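Local atomic coordinates of TarM (Staphylococcus aureus subsp. aureus 21178, PDB entry 4X7R), a protein that belongs to the GT-B clan of glycosyltransferases and carries, besides two domains built on parallel sheets, a large antiparallel beta-sheet. Residues Lys90-Arg95 and Glu142-Ile147; Cys164-Tyr169 and Arg179-Asn184; Gly173-Ser178 and Tyr192-Lys197. The protein carries 1 engineered substitution. All blocks are in the same frame, centred on the assembly; numbering follows the deposited sequence.

Interaction 1. Residues Lys90-Arg95 and Glu142-Ile147; sequences KHISER and ERFSFI
Helix segment K90-R95 passes over strand E142-I147 with the two axes 12.3 Å apart at their closest and their N-to-C directions 124° apart, and I92 and F144 meet where the backbones come nearest. These two side chains reach toward each other tip to tip. The I92 chain is extended at its end, CD1 standing anti to CA (chi2 170°), which carries the methyl out to the sheet; there I92 CD1 lies 4.0 Å from the centroid of the F144 ring, close to the ring normal, in a CH-pi contact. Its nearest ring atom is F144 CD2, at 3.8 Å. The same methyl also meets the rim of a second ring, I92 CD1 to F146 CZ being 4.1 Å, so one slender aliphatic tip serves two aromatics, by face and by edge. Isoleucine suits the place: its CG1 arm is slim, and branching at CB limits its rotation.

At the helix's C-terminal side the contact turns polar. R95 uses both terminal nitrogens on a single oxygen in a salt bridge: R95 NH2 is 2.8 Å from E142 OE2, while NH1 sits even closer to it, at a distance too short to be taken literally. The oxygen lies in the guanidinium plane; the carboxylate plane is 66° from it, and NH2 meets OE2 from above the carboxylate. The R95 chain bends at chi3, which sets NE; before the bend, CD packs over one face of the H91 ring, near its rim. F134 adds a cation-pi partner for R95, and L88 and Y89, earlier on helix 86-95, cover F144 and F146.

Apolar residues in the middle and an ion pair toward one end are the pattern of an amphipathic helix laid across one face of an antiparallel sheet.

Interaction 2. Residues Cys164-Tyr169 and Arg179-Asn184; sequences CYQVFY and RNINAN
Q166 OE1 is gripped by two nitrogens of one arginine, R179 NE and R179 NH2, each 2.8 Å from it. Both donors lie in the plane of the Q166 carbonyl, and the amide and guanidinium planes are only 8° apart, so the two flat groups form a nearly coplanar pair. They stand side by side because both side chains leave the same face of the sheet, from a hydrogen-bonded antiparallel pair; R179 is extended from CG to NE. A glutamine suits this place: its carbonyl oxygen can take two N-H groups at once, which should hold the guanidinium against rotation. The rim of the F168 ring lies over the guanidinium, F168 CE2 standing 3.7 Å above its centre, with the two planes steeply inclined. Beside them I181 CG1 packs on Q166 CG at 3.9 Å. The R179 side chain lies about 7 Å from both bound 2-deoxy-3,6-di-O-sulfo-2-(sulfoamino)-alpha-D-glucopyranose and bound 2-O-sulfo-alpha-L-idopyranuronic acid.

On the other face, Y165 and N180 form the neighbouring non-hydrogen-bonded pair. Y165 CG is anti to the backbone N (chi1 -159°), which turns the ring toward the partner strand; N180 ND2 meets the ring edge, 3.4 Å from Y165 CD1. The flat tyrosine ring can cover the partner backbone at R179, while the short asparagine amide just reaches its edge. The backbones are joined by reciprocal hydrogen bonds between Q166 and R179, and by I181 N donating to C164 O at 2.7 Å.

C164 and Y165 both face T156 of strand 150-157, which makes them a classic beta bulge, here set at the start of the first strand of a beta hairpin.

Interaction 3. Residues Gly173-Ser178 and Tyr192-Lys197; sequences GYPYIS and YVLVNK
L194 presses its isobutyl group against the backbone of P175-S178 at the open end of the hairpin of strands 175-182 and 187-193. It is the main bump of the contact. CD1 drops into the hollow between two successive amides, L194 CD1 being 3.7 Å from I177 N and equally far from S178 N, while the other branch reaches back along the strand, L194 CD2 lying 3.8 Å from P175 O. P175 CB and CG flank this second methyl, CB coming within 4.1 Å of L194 CD2, and the two side chains cross at a slant. A branched leucine suits the place because its forked end covers two sites at once, and the compact proline ring offers a smooth wall.

Beyond L194, V195 makes a smaller bump, its CG1 3.8 Å from Y176 CB. CB is the part of the Y176 side chain that meets 192-197; CG lies between the backbone N and the carbonyl carbon (chi1 64°), and the side chain packs on K74 and S77 of helix 69-78. I177 and V193 run alongside each other; these beta-branched residues, common in strands, touch through I177 CG1 and V193 CG2. V193 is further covered by F73 and by L206 of helix 203-214.

The backbones are knitted at S178 and Y192, a hydrogen-bonded antiparallel pair: S178 N donates to Y192 O at 3.0 Å, and Y192 N to S178 O at 2.7 Å. Farther out the pairing slackens, and L194 N makes only a weak, bent bond to Y176 O as the chain leaves the strand. On their shared face small S178 sits beside Y192: S178 OG is 3.5 Å from Y192 CB and lies near the ring plane, 4.0 Å from the edge atom Y192 CD2.

How the interactions relate
All three contacts belong to the large antiparallel sheet, whose strands follow one another across it in chain order. Interaction 1 comes first along the chain and lays helix 86-95 on strand 139-147; interactions 2 and 3 follow, their segments alternating because both use strand 175-182. Interactions 2 and 3 have centres about 13 Å apart and are joined by probable backbone hydrogen bonds of F168 to Y176 and I177. The centre of interaction 1 is about 17 Å from that of interaction 2, yet F144 CE2 touches Y169 OH at 4.2 Å; the centres of interactions 1 and 3 are about 18 Å apart. Successive hairpins thus extend one sheet, and helix 69-78 touches its strands 175-182 and 187-193.

Interaction 1. Residues Lys90-Arg95 and Glu142-Ile147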
loop_
_atom_site.group_PDB
_atom_site.type_symbol
_atom_site.label_atom_id
_atom_site.label_comp_id
_atom_site.label_asym_id
_atom_site.label_seq_id
_atom_site.Cartn_x
_atom_site.Cartn_y
_atom_site.Cartn_z
ATOM N N LYS A 90 -35.044 -3.735 14.275
ATOM C CA LYS A 90 -36.093 -3.851 15.286
ATOM C C LYS A 90 -35.568 -4.663 16.468
ATOM O O LYS A 90 -35.757 -4.240 17.604
ATOM C CB LYS A 90 -37.361 -4.489 14.692
ATOM C CG LYS A 90 -38.546 -4.542 15.675
ATOM C CD LYS A 90 -39.834 -5.049 15.022
ATOM C CE LYS A 90 -41.087 -4.642 15.779
ATOM N NZ LYS A 90 -41.253 -5.393 17.058
ATOM N N HIS A 91 -34.870 -5.796 16.195
ATOM C CA HIS A 91 -34.238 -6.687 17.177
ATOM C C HIS A 91 -33.270 -5.884 18.077
ATOM O O HIS A 91 -33.364 -5.967 19.302
ATOM C CB HIS A 91 -33.498 -7.837 16.446
ATOM C CG HIS A 91 -32.586 -8.679 17.298
ATOM N ND1 HIS A 91 -31.186 -8.512 17.278
ATOM C CD2 HIS A 91 -32.890 -9.688 18.150
ATOM C CE1 HIS A 91 -30.709 -9.407 18.132
ATOM N NE2 HIS A 91 -31.699 -10.138 18.681
ATOM N N ILE A 92 -32.349 -5.101 17.450
ATOM C CA ILE A 92 -31.361 -4.266 18.154
ATOM C C ILE A 92 -32.067 -3.226 19.066
ATOM O O ILE A 92 -31.685 -3.081 20.231
ATOM C CB ILE A 92 -30.322 -3.650 17.170
ATOM C CG1 ILE A 92 -29.509 -4.767 16.458
ATOM C CG2 ILE A 92 -29.386 -2.642 17.883
ATOM C CD1 ILE A 92 -28.633 -4.297 15.311
ATOM N N SER A 93 -33.101 -2.540 18.534
ATOM C CA SER A 93 -33.908 -1.555 19.262
ATOM C C SER A 93 -34.613 -2.187 20.460
ATOM O O SER A 93 -34.680 -1.556 21.512
ATOM C CB SER A 93 -34.966 -0.935 18.351
ATOM O OG SER A 93 -34.391 -0.398 17.172
ATOM N N GLU A 94 -35.145 -3.420 20.299
ATOM C CA GLU A 94 -35.865 -4.135 21.364
ATOM C C GLU A 94 -34.976 -4.488 22.540
ATOM O O GLU A 94 -35.438 -4.448 23.674
ATOM C CB GLU A 94 -36.578 -5.397 20.843
ATOM C CG GLU A 94 -37.844 -5.156 20.024
ATOM C CD GLU A 94 -38.921 -4.247 20.596
ATOM O OE1 GLU A 94 -39.185 -4.315 21.819
ATOM O OE2 GLU A 94 -39.521 -3.483 19.805
ATOM N N ARG A 95 -33.699 -4.814 22.277
ATOM C CA ARG A 95 -32.709 -5.165 23.299
ATOM C C ARG A 95 -32.319 -3.955 24.147
ATOM O O ARG A 95 -31.819 -4.128 25.259
ATOM C CB ARG A 95 -31.465 -5.801 22.662
ATOM C CG ARG A 95 -31.757 -7.130 21.984
ATOM C CD ARG A 95 -30.590 -7.594 21.150
ATOM N NE ARG A 95 -29.482 -8.065 21.979
ATOM C CZ ARG A 95 -28.397 -8.660 21.501
ATOM N NH1 ARG A 95 -28.260 -8.859 20.197
ATOM N NH2 ARG A 95 -27.439 -9.059 22.322
ATOM N N GLU A 142 -21.149 -9.473 21.841
ATOM C CA GLU A 142 -21.117 -9.039 20.452
ATOM C C GLU A 142 -20.947 -7.556 20.200
ATOM O O GLU A 142 -21.202 -6.731 21.074
ATOM C CB GLU A 142 -22.335 -9.575 19.690
ATOM C CG GLU A 142 -23.646 -9.255 20.352
ATOM C CD GLU A 142 -24.766 -10.194 19.976
ATOM O OE1 GLU A 142 -24.490 -11.343 19.560
ATOM O OE2 GLU A 142 -25.934 -9.777 20.113
ATOM N N ARG A 143 -20.543 -7.229 18.966
ATOM C CA ARG A 143 -20.402 -5.870 18.483
ATOM C C ARG A 143 -21.025 -5.734 17.099
ATOM O O ARG A 143 -20.599 -6.428 16.171
ATOM C CB ARG A 143 -18.923 -5.428 18.447
ATOM C CG ARG A 143 -18.680 -4.157 17.616
ATOM C CD ARG A 143 -17.257 -3.654 17.678
ATOM N NE ARG A 143 -17.048 -2.948 18.943
ATOM C CZ ARG A 143 -16.049 -2.110 19.189
ATOM N NH1 ARG A 143 -15.150 -1.847 18.253
ATOM N NH2 ARG A 143 -15.963 -1.503 20.366
ATOM N N PHE A 144 -21.969 -4.794 16.956
ATOM C CA PHE A 144 -22.536 -4.401 15.673
ATOM C C PHE A 144 -21.844 -3.077 15.260
ATOM O O PHE A 144 -21.837 -2.103 16.033
ATOM C CB PHE A 144 -24.061 -4.195 15.767
ATOM C CG PHE A 144 -24.848 -5.464 15.959
ATOM C CD1 PHE A 144 -25.109 -5.954 17.236
ATOM C CD2 PHE A 144 -25.320 -6.181 14.862
ATOM C CE1 PHE A 144 -25.819 -7.143 17.413
ATOM C CE2 PHE A 144 -26.059 -7.357 15.043
ATOM C CZ PHE A 144 -26.305 -7.832 16.317
ATOM N N SER A 145 -21.272 -3.063 14.046
ATOM C CA SER A 145 -20.592 -1.917 13.447
ATOM C C SER A 145 -21.457 -1.321 12.346
ATOM O O SER A 145 -21.972 -2.051 11.487
ATOM C CB SER A 145 -19.222 -2.319 12.909
ATOM O OG SER A 145 -18.464 -2.873 13.972
ATOM N N PHE A 146 -21.640 0.006 12.408
ATOM C CA PHE A 146 -22.467 0.802 11.498
ATOM C C PHE A 146 -21.682 1.925 10.833
ATOM O O PHE A 146 -20.776 2.492 11.439
ATOM C CB PHE A 146 -23.639 1.446 12.269
ATOM C CG PHE A 146 -24.548 0.532 13.059
ATOM C CD1 PHE A 146 -24.161 0.046 14.305
ATOM C CD2 PHE A 146 -25.829 0.239 12.606
ATOM C CE1 PHE A 146 -25.001 -0.791 15.039
ATOM C CE2 PHE A 146 -26.675 -0.594 13.343
ATOM C CZ PHE A 146 -26.258 -1.099 14.560
ATOM N N ILE A 147 -22.066 2.257 9.586
ATOM C CA ILE A 147 -21.599 3.395 8.778
ATOM C C ILE A 147 -22.885 4.051 8.256
ATOM O O ILE A 147 -23.712 3.363 7.637
ATOM C CB ILE A 147 -20.625 3.025 7.646
ATOM C CG1 ILE A 147 -19.295 2.473 8.212
ATOM C CG2 ILE A 147 -20.375 4.254 6.734
ATOM C CD1 ILE A 147 -18.459 1.737 7.241
#

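Interaction 2. Residues Cys164-Tyr169 and Arg179-Asn184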
loop_
_atom_site.group_PDB
_atom_site.type_symbol
_atom_site.label_atom_id
_atom_site.label_comp_id
_atom_site.label_asym_id
_atom_site.label_seq_id
_atom_site.Cartn_x
_atom_site.Cartn_y
_atom_site.Cartn_z
ATOM N N CYS A 164 -14.117 -14.241 17.756
ATOM C CA CYS A 164 -14.146 -15.646 17.352
ATOM C C CYS A 164 -15.073 -15.900 16.148
ATOM O O CYS A 164 -15.006 -16.966 15.539
ATOM C CB CYS A 164 -14.491 -16.555 18.531
ATOM S SG CYS A 164 -16.117 -16.234 19.274
ATOM N N TYR A 165 -15.904 -14.912 15.777
ATOM C CA TYR A 165 -16.868 -15.045 14.694
ATOM C C TYR A 165 -17.231 -13.690 14.102
ATOM O O TYR A 165 -17.362 -12.723 14.842
ATOM C CB TYR A 165 -18.137 -15.738 15.274
ATOM C CG TYR A 165 -19.020 -16.404 14.248
ATOM C CD1 TYR A 165 -18.643 -17.601 13.647
ATOM C CD2 TYR A 165 -20.254 -15.857 13.898
ATOM C CE1 TYR A 165 -19.454 -18.218 12.693
ATOM C CE2 TYR A 165 -21.072 -16.466 12.942
ATOM C CZ TYR A 165 -20.679 -17.659 12.366
ATOM O OH TYR A 165 -21.523 -18.301 11.508
ATOM N N GLN A 166 -17.407 -13.624 12.768
ATOM C CA GLN A 166 -17.838 -12.412 12.073
ATOM C C GLN A 166 -18.918 -12.718 11.082
ATOM O O GLN A 166 -18.891 -13.764 10.423
ATOM C CB GLN A 166 -16.709 -11.697 11.290
ATOM C CG GLN A 166 -15.517 -11.352 12.138
ATOM C CD GLN A 166 -14.486 -10.724 11.271
ATOM O OE1 GLN A 166 -14.128 -11.248 10.205
ATOM N NE2 GLN A 166 -13.999 -9.583 11.717
ATOM N N VAL A 167 -19.850 -11.770 10.960
ATOM C CA VAL A 167 -20.940 -11.773 9.981
ATOM C C VAL A 167 -20.855 -10.429 9.231
ATOM O O VAL A 167 -20.740 -9.382 9.870
ATOM C CB VAL A 167 -22.326 -12.001 10.641
ATOM C CG1 VAL A 167 -23.428 -12.050 9.598
ATOM C CG2 VAL A 167 -22.331 -13.270 11.508
ATOM N N PHE A 168 -20.903 -10.470 7.893
ATOM C CA PHE A 168 -20.918 -9.274 7.062
ATOM C C PHE A 168 -22.319 -9.075 6.511
ATOM O O PHE A 168 -22.936 -10.047 6.068
ATOM C CB PHE A 168 -19.881 -9.378 5.927
ATOM C CG PHE A 168 -18.463 -9.498 6.419
ATOM C CD1 PHE A 168 -17.970 -8.637 7.395
ATOM C CD2 PHE A 168 -17.589 -10.405 5.844
ATOM C CE1 PHE A 168 -16.644 -8.732 7.837
ATOM C CE2 PHE A 168 -16.252 -10.475 6.264
ATOM C CZ PHE A 168 -15.797 -9.654 7.273
ATOM N N TYR A 169 -22.797 -7.808 6.485
ATOM C CA TYR A 169 -24.145 -7.448 6.054
ATOM C C TYR A 169 -24.093 -6.543 4.853
ATOM O O TYR A 169 -23.248 -5.632 4.794
ATOM C CB TYR A 169 -24.920 -6.755 7.186
ATOM C CG TYR A 169 -25.086 -7.604 8.419
ATOM C CD1 TYR A 169 -24.093 -7.656 9.387
ATOM C CD2 TYR A 169 -26.253 -8.337 8.635
ATOM C CE1 TYR A 169 -24.235 -8.447 10.523
ATOM C CE2 TYR A 169 -26.418 -9.115 9.780
ATOM C CZ TYR A 169 -25.399 -9.172 10.719
ATOM O OH TYR A 169 -25.528 -9.960 11.837
ATOM N N ARG A 179 -18.256 -16.223 9.192
ATOM C CA ARG A 179 -16.980 -16.943 9.254
ATOM C C ARG A 179 -16.421 -17.056 10.645
ATOM O O ARG A 179 -16.607 -16.148 11.477
ATOM C CB ARG A 179 -15.927 -16.308 8.319
ATOM C CG ARG A 179 -15.414 -14.952 8.779
ATOM C CD ARG A 179 -14.848 -14.190 7.603
ATOM N NE ARG A 179 -14.102 -13.024 8.067
ATOM C CZ ARG A 179 -13.153 -12.429 7.368
ATOM N NH1 ARG A 179 -12.834 -12.874 6.163
ATOM N NH2 ARG A 179 -12.518 -11.381 7.864
ATOM N N ASN A 180 -15.704 -18.167 10.885
ATOM C CA ASN A 180 -15.075 -18.416 12.176
ATOM C C ASN A 180 -13.752 -17.728 12.199
ATOM O O ASN A 180 -13.094 -17.657 11.163
ATOM C CB ASN A 180 -14.887 -19.912 12.434
ATOM C CG ASN A 180 -16.188 -20.627 12.625
ATOM O OD1 ASN A 180 -16.701 -21.245 11.719
ATOM N ND2 ASN A 180 -16.785 -20.499 13.784
ATOM N N ILE A 181 -13.370 -17.203 13.360
ATOM C CA ILE A 181 -12.082 -16.521 13.537
ATOM C C ILE A 181 -11.351 -17.219 14.669
ATOM O O ILE A 181 -11.910 -17.358 15.746
ATOM C CB ILE A 181 -12.216 -14.971 13.793
ATOM C CG1 ILE A 181 -12.995 -14.235 12.677
ATOM C CG2 ILE A 181 -10.846 -14.304 14.099
ATOM C CD1 ILE A 181 -12.319 -14.177 11.351
ATOM N N ASN A 182 -10.129 -17.695 14.406
ATOM C CA ASN A 182 -9.287 -18.358 15.407
ATOM C C ASN A 182 -8.767 -17.220 16.288
ATOM O O ASN A 182 -7.918 -16.455 15.849
ATOM C CB ASN A 182 -8.130 -19.098 14.685
ATOM C CG ASN A 182 -7.118 -19.801 15.563
ATOM O OD1 ASN A 182 -7.152 -19.757 16.791
ATOM N ND2 ASN A 182 -6.172 -20.461 14.928
ATOM N N ALA A 183 -9.348 -17.049 17.465
ATOM C CA ALA A 183 -9.014 -15.982 18.417
ATOM C C ALA A 183 -7.534 -15.933 18.872
ATOM O O ALA A 183 -7.054 -14.857 19.243
ATOM C CB ALA A 183 -9.940 -16.055 19.621
ATOM N N ASN A 184 -6.814 -17.072 18.802
ATOM C CA ASN A 184 -5.404 -17.154 19.196
ATOM C C ASN A 184 -4.474 -16.393 18.264
ATOM O O ASN A 184 -3.515 -15.799 18.752
ATOM C CB ASN A 184 -4.941 -18.612 19.368
ATOM C CG ASN A 184 -5.648 -19.372 20.486
ATOM O OD1 ASN A 184 -6.142 -20.481 20.287
ATOM N ND2 ASN A 184 -5.732 -18.800 21.684
#

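Interaction 3. Residues Gly173-Ser178 and Tyr192-Lys197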
loop_
_atom_site.group_PDB
_atom_site.type_symbol
_atom_site.label_atom_id
_atom_site.label_comp_id
_atom_site.label_asym_id
_atom_site.label_seq_id
_atom_site.Cartn_x
_atom_site.Cartn_y
_atom_site.Cartn_z
ATOM N N GLY A 173 -28.813 -4.532 4.804
ATOM C CA GLY A 173 -28.746 -5.066 6.159
ATOM C C GLY A 173 -28.923 -6.565 6.269
ATOM O O GLY A 173 -29.216 -7.066 7.360
ATOM N N TYR A 174 -28.731 -7.298 5.162
ATOM C CA TYR A 174 -28.846 -8.763 5.170
ATOM C C TYR A 174 -27.462 -9.430 5.263
ATOM O O TYR A 174 -26.540 -9.004 4.566
ATOM C CB TYR A 174 -29.583 -9.261 3.909
ATOM C CG TYR A 174 -31.021 -8.798 3.827
ATOM C CD1 TYR A 174 -32.045 -9.518 4.440
ATOM C CD2 TYR A 174 -31.356 -7.630 3.160
ATOM C CE1 TYR A 174 -33.373 -9.093 4.364
ATOM C CE2 TYR A 174 -32.667 -7.175 3.116
ATOM C CZ TYR A 174 -33.678 -7.922 3.690
ATOM O OH TYR A 174 -34.967 -7.460 3.582
ATOM N N PRO A 175 -27.306 -10.518 6.033
ATOM C CA PRO A 175 -25.987 -11.203 6.079
ATOM C C PRO A 175 -25.690 -11.938 4.786
ATOM O O PRO A 175 -26.600 -12.554 4.230
ATOM C CB PRO A 175 -26.123 -12.199 7.238
ATOM C CG PRO A 175 -27.618 -12.393 7.398
ATOM C CD PRO A 175 -28.306 -11.165 6.916
ATOM N N TYR A 176 -24.417 -11.873 4.302
ATOM C CA TYR A 176 -24.026 -12.509 3.040
ATOM C C TYR A 176 -22.843 -13.450 3.176
ATOM O O TYR A 176 -22.661 -14.335 2.335
ATOM C CB TYR A 176 -23.856 -11.476 1.877
ATOM C CG TYR A 176 -22.748 -10.460 2.081
ATOM C CD1 TYR A 176 -22.958 -9.312 2.842
ATOM C CD2 TYR A 176 -21.472 -10.674 1.564
ATOM C CE1 TYR A 176 -21.946 -8.375 3.034
ATOM C CE2 TYR A 176 -20.444 -9.748 1.765
ATOM C CZ TYR A 176 -20.683 -8.612 2.521
ATOM O OH TYR A 176 -19.701 -7.673 2.720
ATOM N N ILE A 177 -22.045 -13.258 4.245
ATOM C CA ILE A 177 -20.876 -14.054 4.619
ATOM C C ILE A 177 -20.845 -14.130 6.151
ATOM O O ILE A 177 -21.052 -13.107 6.815
ATOM C CB ILE A 177 -19.519 -13.468 4.065
ATOM C CG1 ILE A 177 -19.401 -13.634 2.557
ATOM C CG2 ILE A 177 -18.294 -14.123 4.753
ATOM C CD1 ILE A 177 -18.185 -13.011 1.953
ATOM N N SER A 178 -20.572 -15.341 6.702
ATOM C CA SER A 178 -20.374 -15.614 8.128
ATOM C C SER A 178 -19.100 -16.447 8.190
ATOM O O SER A 178 -18.855 -17.231 7.274
ATOM C CB SER A 178 -21.543 -16.386 8.744
ATOM O OG SER A 178 -21.669 -17.661 8.147
ATOM N N TYR A 192 -18.666 -19.181 5.357
ATOM C CA TYR A 192 -19.907 -19.541 4.668
ATOM C C TYR A 192 -20.413 -18.350 3.894
ATOM O O TYR A 192 -20.668 -17.287 4.462
ATOM C CB TYR A 192 -20.984 -20.038 5.656
ATOM C CG TYR A 192 -22.274 -20.515 5.016
ATOM C CD1 TYR A 192 -22.258 -21.378 3.918
ATOM C CD2 TYR A 192 -23.512 -20.164 5.551
ATOM C CE1 TYR A 192 -23.438 -21.818 3.326
ATOM C CE2 TYR A 192 -24.702 -20.644 4.999
ATOM C CZ TYR A 192 -24.661 -21.442 3.864
ATOM O OH TYR A 192 -25.823 -21.948 3.326
ATOM N N VAL A 193 -20.579 -18.545 2.605
ATOM C CA VAL A 193 -21.122 -17.531 1.728
ATOM C C VAL A 193 -22.598 -17.894 1.599
ATOM O O VAL A 193 -22.966 -18.827 0.875
ATOM C CB VAL A 193 -20.359 -17.432 0.374
ATOM C CG1 VAL A 193 -20.954 -16.344 -0.516
ATOM C CG2 VAL A 193 -18.874 -17.174 0.601
ATOM N N LEU A 194 -23.423 -17.194 2.384
ATOM C CA LEU A 194 -24.880 -17.388 2.473
ATOM C C LEU A 194 -25.549 -17.254 1.140
ATOM O O LEU A 194 -26.420 -18.058 0.851
ATOM C CB LEU A 194 -25.504 -16.410 3.476
ATOM C CG LEU A 194 -25.279 -16.706 4.955
ATOM C CD1 LEU A 194 -23.893 -16.254 5.440
ATOM C CD2 LEU A 194 -26.301 -16.001 5.771
ATOM N N VAL A 195 -25.095 -16.286 0.296
ATOM C CA VAL A 195 -25.665 -15.994 -1.032
ATOM C C VAL A 195 -25.642 -17.116 -2.058
ATOM O O VAL A 195 -26.591 -17.212 -2.829
ATOM C CB VAL A 195 -25.304 -14.608 -1.619
ATOM C CG1 VAL A 195 -25.772 -13.516 -0.686
ATOM C CG2 VAL A 195 -23.808 -14.460 -1.910
ATOM N N ASN A 196 -24.610 -17.973 -2.067
ATOM C CA ASN A 196 -24.561 -19.108 -3.001
ATOM C C ASN A 196 -24.550 -20.465 -2.278
ATOM O O ASN A 196 -24.348 -21.494 -2.925
ATOM C CB ASN A 196 -23.379 -18.976 -3.984
ATOM C CG ASN A 196 -22.000 -18.937 -3.374
ATOM O OD1 ASN A 196 -21.816 -19.030 -2.160
ATOM N ND2 ASN A 196 -20.983 -18.800 -4.221
ATOM N N LYS A 197 -24.742 -20.466 -0.936
ATOM C CA LYS A 197 -24.728 -21.671 -0.103
ATOM C C LYS A 197 -23.408 -22.455 -0.216
ATOM O O LYS A 197 -23.406 -23.689 -0.149
ATOM C CB LYS A 197 -25.948 -22.604 -0.358
ATOM C CG LYS A 197 -27.358 -21.991 -0.271
ATOM C CD LYS A 197 -28.453 -23.073 0.078
ATOM C CE LYS A 197 -28.632 -24.216 -0.933
ATOM N NZ LYS A 197 -29.839 -25.073 -0.653
#